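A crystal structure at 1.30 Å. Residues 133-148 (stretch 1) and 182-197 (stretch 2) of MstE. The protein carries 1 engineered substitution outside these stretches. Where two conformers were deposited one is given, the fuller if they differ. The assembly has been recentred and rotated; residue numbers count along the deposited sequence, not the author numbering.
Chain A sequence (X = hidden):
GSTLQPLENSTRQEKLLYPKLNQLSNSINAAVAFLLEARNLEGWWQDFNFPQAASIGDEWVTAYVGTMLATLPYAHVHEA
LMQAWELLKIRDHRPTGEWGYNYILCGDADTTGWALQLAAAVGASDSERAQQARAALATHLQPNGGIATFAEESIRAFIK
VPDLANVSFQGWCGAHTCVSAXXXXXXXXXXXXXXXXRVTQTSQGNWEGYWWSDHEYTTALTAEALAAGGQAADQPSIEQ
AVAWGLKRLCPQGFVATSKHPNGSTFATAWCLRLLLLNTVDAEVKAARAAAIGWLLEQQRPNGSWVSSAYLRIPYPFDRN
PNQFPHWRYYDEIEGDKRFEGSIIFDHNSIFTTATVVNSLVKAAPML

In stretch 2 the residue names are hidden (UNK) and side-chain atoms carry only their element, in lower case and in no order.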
# COMPACT_ATOMS: atom_id res chain seq x y z
N ALA A 133 -16.24 -1.03 -12.12
CA ALA A 133 -14.81 -1.04 -11.83
C ALA A 133 -14.36 -2.48 -11.52
O ALA A 133 -13.27 -2.89 -11.96
CB ALA A 133 -14.49 -0.05 -10.74
N ARG A 134 -15.16 -3.23 -10.76
CA ARG A 134 -14.79 -4.63 -10.46
C ARG A 134 -14.73 -5.44 -11.75
O ARG A 134 -13.84 -6.32 -11.88
CB ARG A 134 -15.78 -5.32 -9.53
CG ARG A 134 -15.35 -5.45 -8.10
CD ARG A 134 -16.21 -6.36 -7.26
NE ARG A 134 -17.60 -6.16 -7.34
CZ ARG A 134 -18.23 -5.18 -6.72
NH1 ARG A 134 -19.50 -5.13 -6.99
NH2 ARG A 134 -17.66 -4.40 -5.79
N ALA A 135 -15.68 -5.22 -12.64
CA ALA A 135 -15.67 -5.90 -13.95
C ALA A 135 -14.38 -5.57 -14.72
O ALA A 135 -13.75 -6.48 -15.25
CB ALA A 135 -16.93 -5.52 -14.70
N ALA A 136 -13.98 -4.31 -14.69
CA ALA A 136 -12.78 -3.87 -15.37
C ALA A 136 -11.57 -4.58 -14.75
O ALA A 136 -10.64 -4.93 -15.50
CB ALA A 136 -12.61 -2.38 -15.30
N LEU A 137 -11.54 -4.76 -13.45
CA LEU A 137 -10.41 -5.49 -12.82
C LEU A 137 -10.27 -6.87 -13.41
O LEU A 137 -9.11 -7.33 -13.58
CB LEU A 137 -10.60 -5.71 -11.34
CG LEU A 137 -10.18 -4.61 -10.47
CD1 LEU A 137 -10.44 -4.95 -9.01
CD2 LEU A 137 -8.71 -4.26 -10.64
N ALA A 138 -11.36 -7.51 -13.75
CA ALA A 138 -11.30 -8.89 -14.26
C ALA A 138 -10.50 -8.91 -15.55
O ALA A 138 -9.83 -9.93 -15.83
CB ALA A 138 -12.69 -9.43 -14.41
N THR A 139 -10.50 -7.82 -16.31
CA THR A 139 -9.77 -7.74 -17.59
C THR A 139 -8.25 -7.87 -17.39
O THR A 139 -7.57 -8.25 -18.34
CB THR A 139 -10.13 -6.44 -18.32
OG1 THR A 139 -11.56 -6.36 -18.37
CG2 THR A 139 -9.54 -6.40 -19.71
N HIS A 140 -7.75 -7.54 -16.20
CA HIS A 140 -6.33 -7.55 -15.86
C HIS A 140 -5.85 -8.90 -15.33
O HIS A 140 -4.63 -9.03 -15.11
CB HIS A 140 -6.08 -6.44 -14.85
CG HIS A 140 -6.26 -5.07 -15.39
ND1 HIS A 140 -5.37 -4.49 -16.28
CD2 HIS A 140 -7.17 -4.15 -15.14
CE1 HIS A 140 -5.79 -3.25 -16.54
NE2 HIS A 140 -6.87 -3.03 -15.86
N LEU A 141 -6.74 -9.87 -15.14
CA LEU A 141 -6.32 -11.19 -14.71
C LEU A 141 -5.51 -11.87 -15.81
O LEU A 141 -5.94 -11.85 -16.95
CB LEU A 141 -7.55 -12.02 -14.37
CG LEU A 141 -8.30 -11.59 -13.13
CD1 LEU A 141 -9.66 -12.28 -13.09
CD2 LEU A 141 -7.49 -11.87 -11.88
N GLN A 142 -4.39 -12.49 -15.42
CA GLN A 142 -3.44 -13.12 -16.37
C GLN A 142 -3.60 -14.63 -16.36
O GLN A 142 -3.98 -15.22 -15.36
CB GLN A 142 -2.04 -12.67 -15.96
CG GLN A 142 -1.80 -11.18 -16.12
CD GLN A 142 -2.17 -10.67 -17.50
OE1 GLN A 142 -1.55 -11.10 -18.49
NE2 GLN A 142 -3.12 -9.73 -17.60
N PRO A 143 -3.18 -15.29 -17.46
CA PRO A 143 -3.06 -16.76 -17.52
C PRO A 143 -2.34 -17.45 -16.35
O PRO A 143 -2.77 -18.50 -15.95
CB PRO A 143 -2.25 -16.95 -18.82
CG PRO A 143 -2.69 -15.81 -19.69
CD PRO A 143 -2.80 -14.65 -18.73
N ASN A 144 -1.38 -16.78 -15.68
CA ASN A 144 -0.64 -17.39 -14.52
C ASN A 144 -1.34 -17.18 -13.18
O ASN A 144 -0.82 -17.68 -12.14
CB ASN A 144 0.75 -16.80 -14.23
CG ASN A 144 0.77 -15.34 -13.80
OD1 ASN A 144 -0.21 -14.69 -13.37
ND2 ASN A 144 1.98 -14.84 -13.89
N GLY A 145 -2.50 -16.60 -13.22
CA GLY A 145 -3.44 -16.51 -12.08
C GLY A 145 -3.36 -15.26 -11.23
O GLY A 145 -4.17 -15.22 -10.21
N GLY A 146 -2.43 -14.35 -11.55
CA GLY A 146 -2.27 -13.01 -10.94
C GLY A 146 -2.93 -11.88 -11.73
O GLY A 146 -3.58 -12.10 -12.76
N ILE A 147 -2.79 -10.67 -11.22
CA ILE A 147 -3.35 -9.51 -11.89
C ILE A 147 -2.24 -8.56 -12.32
O ILE A 147 -1.26 -8.34 -11.57
CB ILE A 147 -4.42 -8.86 -11.01
CG1 ILE A 147 -5.35 -8.02 -11.85
CG2 ILE A 147 -3.78 -8.12 -9.94
CD1 ILE A 147 -6.70 -7.86 -11.21
N ALA A 148 -2.39 -8.04 -13.53
CA ALA A 148 -1.46 -7.06 -14.12
C ALA A 148 -1.94 -5.63 -13.80
O ALA A 148 -3.13 -5.35 -13.82
CB ALA A 148 -1.32 -7.24 -15.60
N UNK A 182 -2.93 -6.77 -3.04
CA UNK A 182 -3.88 -5.71 -2.69
C UNK A 182 -5.27 -6.05 -3.25
O UNK A 182 -6.27 -5.87 -2.53
c UNK A 182 -3.39 -4.38 -3.20
N UNK A 183 -5.39 -6.50 -4.47
CA UNK A 183 -6.69 -6.84 -5.09
C UNK A 183 -7.30 -8.01 -4.32
O UNK A 183 -8.54 -8.06 -4.18
c UNK A 183 -7.83 -7.61 -7.22
c UNK A 183 -6.57 -7.06 -6.60
c UNK A 183 -6.22 -5.75 -7.30
N UNK A 184 -6.50 -8.90 -3.81
CA UNK A 184 -7.01 -10.05 -3.01
C UNK A 184 -7.61 -9.58 -1.68
O UNK A 184 -8.22 -10.44 -1.02
c UNK A 184 -5.91 -11.04 -2.79
N UNK A 185 -7.45 -8.34 -1.27
CA UNK A 185 -8.20 -7.76 -0.12
C UNK A 185 -9.71 -7.71 -0.44
O UNK A 185 -10.50 -7.64 0.49
c UNK A 185 -7.70 -6.38 0.27
N UNK A 186 -10.09 -7.76 -1.71
CA UNK A 186 -11.49 -7.74 -2.15
C UNK A 186 -11.99 -9.16 -2.10
O UNK A 186 -11.46 -10.05 -2.76
c UNK A 186 -11.59 -7.19 -3.58
c UNK A 186 -11.06 -5.77 -3.75
c UNK A 186 -11.14 -5.39 -5.22
c UNK A 186 -11.80 -4.73 -2.90
N UNK A 187 -13.09 -9.45 -1.36
CA UNK A 187 -13.53 -10.83 -1.23
C UNK A 187 -13.93 -11.44 -2.58
O UNK A 187 -13.85 -12.62 -2.76
c UNK A 187 -14.81 -10.73 -0.38
c UNK A 187 -13.80 -8.52 -0.46
c UNK A 187 -14.75 -9.40 0.28
N UNK A 188 -14.31 -10.60 -3.54
CA UNK A 188 -14.74 -11.08 -4.88
C UNK A 188 -13.56 -11.69 -5.65
O UNK A 188 -13.81 -12.52 -6.54
c UNK A 188 -16.62 -9.31 -5.04
c UNK A 188 -16.41 -8.18 -4.04
o UNK A 188 -15.20 -7.88 -3.67
c UNK A 188 -15.39 -9.93 -5.67
o UNK A 188 -17.49 -7.67 -3.58
N UNK A 189 -12.33 -11.27 -5.34
CA UNK A 189 -11.11 -11.69 -6.09
C UNK A 189 -10.23 -12.63 -5.26
O UNK A 189 -9.34 -13.22 -5.83
c UNK A 189 -11.23 -9.54 -10.06
c UNK A 189 -10.95 -9.78 -7.70
c UNK A 189 -10.62 -10.13 -8.98
c UNK A 189 -12.18 -8.59 -9.87
c UNK A 189 -10.31 -10.46 -6.55
c UNK A 189 -11.88 -8.77 -7.51
c UNK A 189 -12.47 -8.19 -8.61
N UNK A 190 -10.46 -12.76 -3.98
CA UNK A 190 -9.52 -13.41 -3.06
C UNK A 190 -9.32 -14.86 -3.52
O UNK A 190 -8.16 -15.35 -3.67
n UNK A 190 -10.32 -12.98 1.25
c UNK A 190 -10.04 -13.33 -1.62
c UNK A 190 -9.04 -13.91 -0.64
n UNK A 190 -12.09 -11.91 2.13
c UNK A 190 -11.60 -13.00 1.62
n UNK A 190 -12.38 -14.06 1.45
c UNK A 190 -9.63 -14.09 0.70
N UNK A 191 -10.38 -15.62 -3.74
CA UNK A 191 -10.28 -17.04 -4.18
C UNK A 191 -9.59 -17.18 -5.54
O UNK A 191 -8.77 -18.08 -5.70
c UNK A 191 -11.64 -17.70 -4.22
o UNK A 191 -11.50 -19.03 -4.71
N UNK A 192 -9.88 -16.31 -6.49
CA UNK A 192 -9.33 -16.40 -7.85
C UNK A 192 -7.81 -16.15 -7.79
O UNK A 192 -7.08 -16.79 -8.58
n UNK A 192 -12.91 -17.69 -12.33
n UNK A 192 -10.92 -17.25 -11.20
c UNK A 192 -9.98 -15.37 -8.78
n UNK A 192 -11.24 -16.53 -13.39
c UNK A 192 -9.57 -16.70 -11.04
c UNK A 192 -9.48 -15.41 -10.23
c UNK A 192 -11.69 -17.16 -12.31
N UNK A 193 -7.31 -15.29 -6.91
CA UNK A 193 -5.86 -14.95 -6.82
C UNK A 193 -5.09 -15.89 -5.87
O UNK A 193 -3.88 -15.81 -5.80
c UNK A 193 -5.74 -13.50 -6.39
c UNK A 193 -6.30 -11.14 -6.81
c UNK A 193 -5.28 -12.45 -8.62
c UNK A 193 -6.23 -12.51 -7.43
N UNK A 194 -5.78 -16.75 -5.13
CA UNK A 194 -5.16 -17.55 -4.05
C UNK A 194 -3.93 -18.36 -4.55
O UNK A 194 -2.90 -18.35 -3.88
c UNK A 194 -5.68 -19.49 -2.52
c UNK A 194 -4.75 -21.40 -1.97
n UNK A 194 -4.88 -20.65 -0.83
c UNK A 194 -6.24 -18.46 -3.44
c UNK A 194 -5.46 -19.46 -1.17
n UNK A 194 -5.19 -20.69 -3.00
N UNK A 195 -4.09 -19.14 -5.59
CA UNK A 195 -3.03 -20.08 -6.00
C UNK A 195 -1.81 -19.26 -6.41
O UNK A 195 -0.68 -19.67 -6.10
c UNK A 195 -3.54 -21.04 -7.05
o UNK A 195 -4.93 -22.88 -7.38
o UNK A 195 -4.87 -22.07 -5.35
c UNK A 195 -4.53 -22.08 -6.55
N UNK A 196 -2.01 -18.18 -7.16
CA UNK A 196 -0.89 -17.30 -7.59
C UNK A 196 -0.17 -16.78 -6.35
O UNK A 196 1.09 -16.80 -6.27
c UNK A 196 -0.37 -15.13 -8.74
c UNK A 196 0.74 -13.09 -8.17
c UNK A 196 -0.24 -14.03 -7.91
c UNK A 196 1.46 -14.30 -10.07
c UNK A 196 0.49 -15.26 -9.82
c UNK A 196 1.62 -13.24 -9.23
c UNK A 196 -1.42 -16.16 -8.44
o UNK A 196 2.58 -12.27 -9.45
N UNK A 197 -0.91 -16.31 -5.36
CA UNK A 197 -0.28 -15.81 -4.13
C UNK A 197 0.47 -16.97 -3.43
O UNK A 197 1.61 -16.75 -2.93
c UNK A 197 -1.28 -15.16 -3.22
c UNK A 197 -0.83 -12.80 -4.01
c UNK A 197 -2.95 -13.32 -2.92
c UNK A 197 -1.89 -13.87 -3.80
O HOH W 1 -15.12 -5.17 -4.43
O HOH W 2 -4.43 -17.71 -8.78

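Position 182 carries a single carbon, out of reach of stretch 1: Ala182, small enough for a buried site. At 183 one carbon bears two more, a fork at the first atom, and the group points toward Leu137 and Ile147; this is Val183, whose compact branches fill the space there, CG1 lying 4.1 Å from Leu137 CD1 and 4.2 Å from Ile147 CD1. Positions 184 and 185 have one carbon each and touch nothing on stretch 1: Ala184 and Ala185, small residues inside the type I turn that starts at Val183. Position 186 has four carbons forked at the second, one end against Leu137, hence Leu186, apolar and buried; its CD1 packs 3.9 Å from Leu137 CD1.

At 187 three carbons close a ring onto the backbone nitrogen, so this is Pro187, which has no N-H to donate. Position 188 shows three carbons, the third carrying two oxygens, beside Arg134: Glu188, whose charge suits that neighbour. Its OE2 lies over one face of the guanidinium, 4.0 Å from Arg134 NH2, a long salt bridge of charges only, while water 1 accepts from Arg134 NH2 (3.0 Å) and donates to Glu188 OE1 (2.8 Å).

Position 189 has one carbon and then a six-carbon ring without oxygen, set against Arg134, Leu137 and Leu141: Phe189. Its CZ reaches Leu137 CB at 3.6 Å, and the ring edge meets Arg134 O and Leu141 CD1; a flat, apolar group suits this buried site. Position 190, with three carbons, a nitrogen and a carbon bearing two nitrogens, is Arg190, out of reach, as is 191, one carbon and one oxygen, Ser191; both are polar and free of the apolar contact. Position 192 repeats the guanidinium pattern, its carbon stem against Leu141, and is Arg192; its aliphatic CG rests 4.2 Å from Leu141 CD1, while the charged end suits an exposed site.

Four carbons forked at the second, reaching Leu141 and Gly145, identify 193 as Leu193, an apolar filler whose CD2 lies 4.0 Å from Leu141 CD2 and 3.4 Å from Gly145 O. Position 194 has one carbon and a five-membered ring with two nitrogens, pointing away: His194; 195, two carbons ending in two oxygens, without contact, is Asp195, whose OD1 accepts from His194 ND1 at 2.7 Å. At 196 one carbon leads to a six-carbon ring bearing one oxygen, its face against Gly146: Tyr196. Gly146 CA sits 3.7 Å from its ring centroid, where a CB on Gly146 would clash with CE1. Position 197, four carbons forked at the second, is Leu197, buried but beyond contact.

The contact thus works mainly by packing. Leu137, Leu141 and Ile147 meet apolar side chains; bare Gly146 CA admits the Tyr196 ring, while Gly145 suits its positive-phi backbone. No direct hydrogen bond crosses; water 2 instead joins Gly145 O (2.9 Å) to Tyr196 N (2.9 Å). Glu188 is exposed and Arg134 partly so, their charges adding to the packing.

Stretch 2, residues 182-197: AVAALPEFRSRLHDYL
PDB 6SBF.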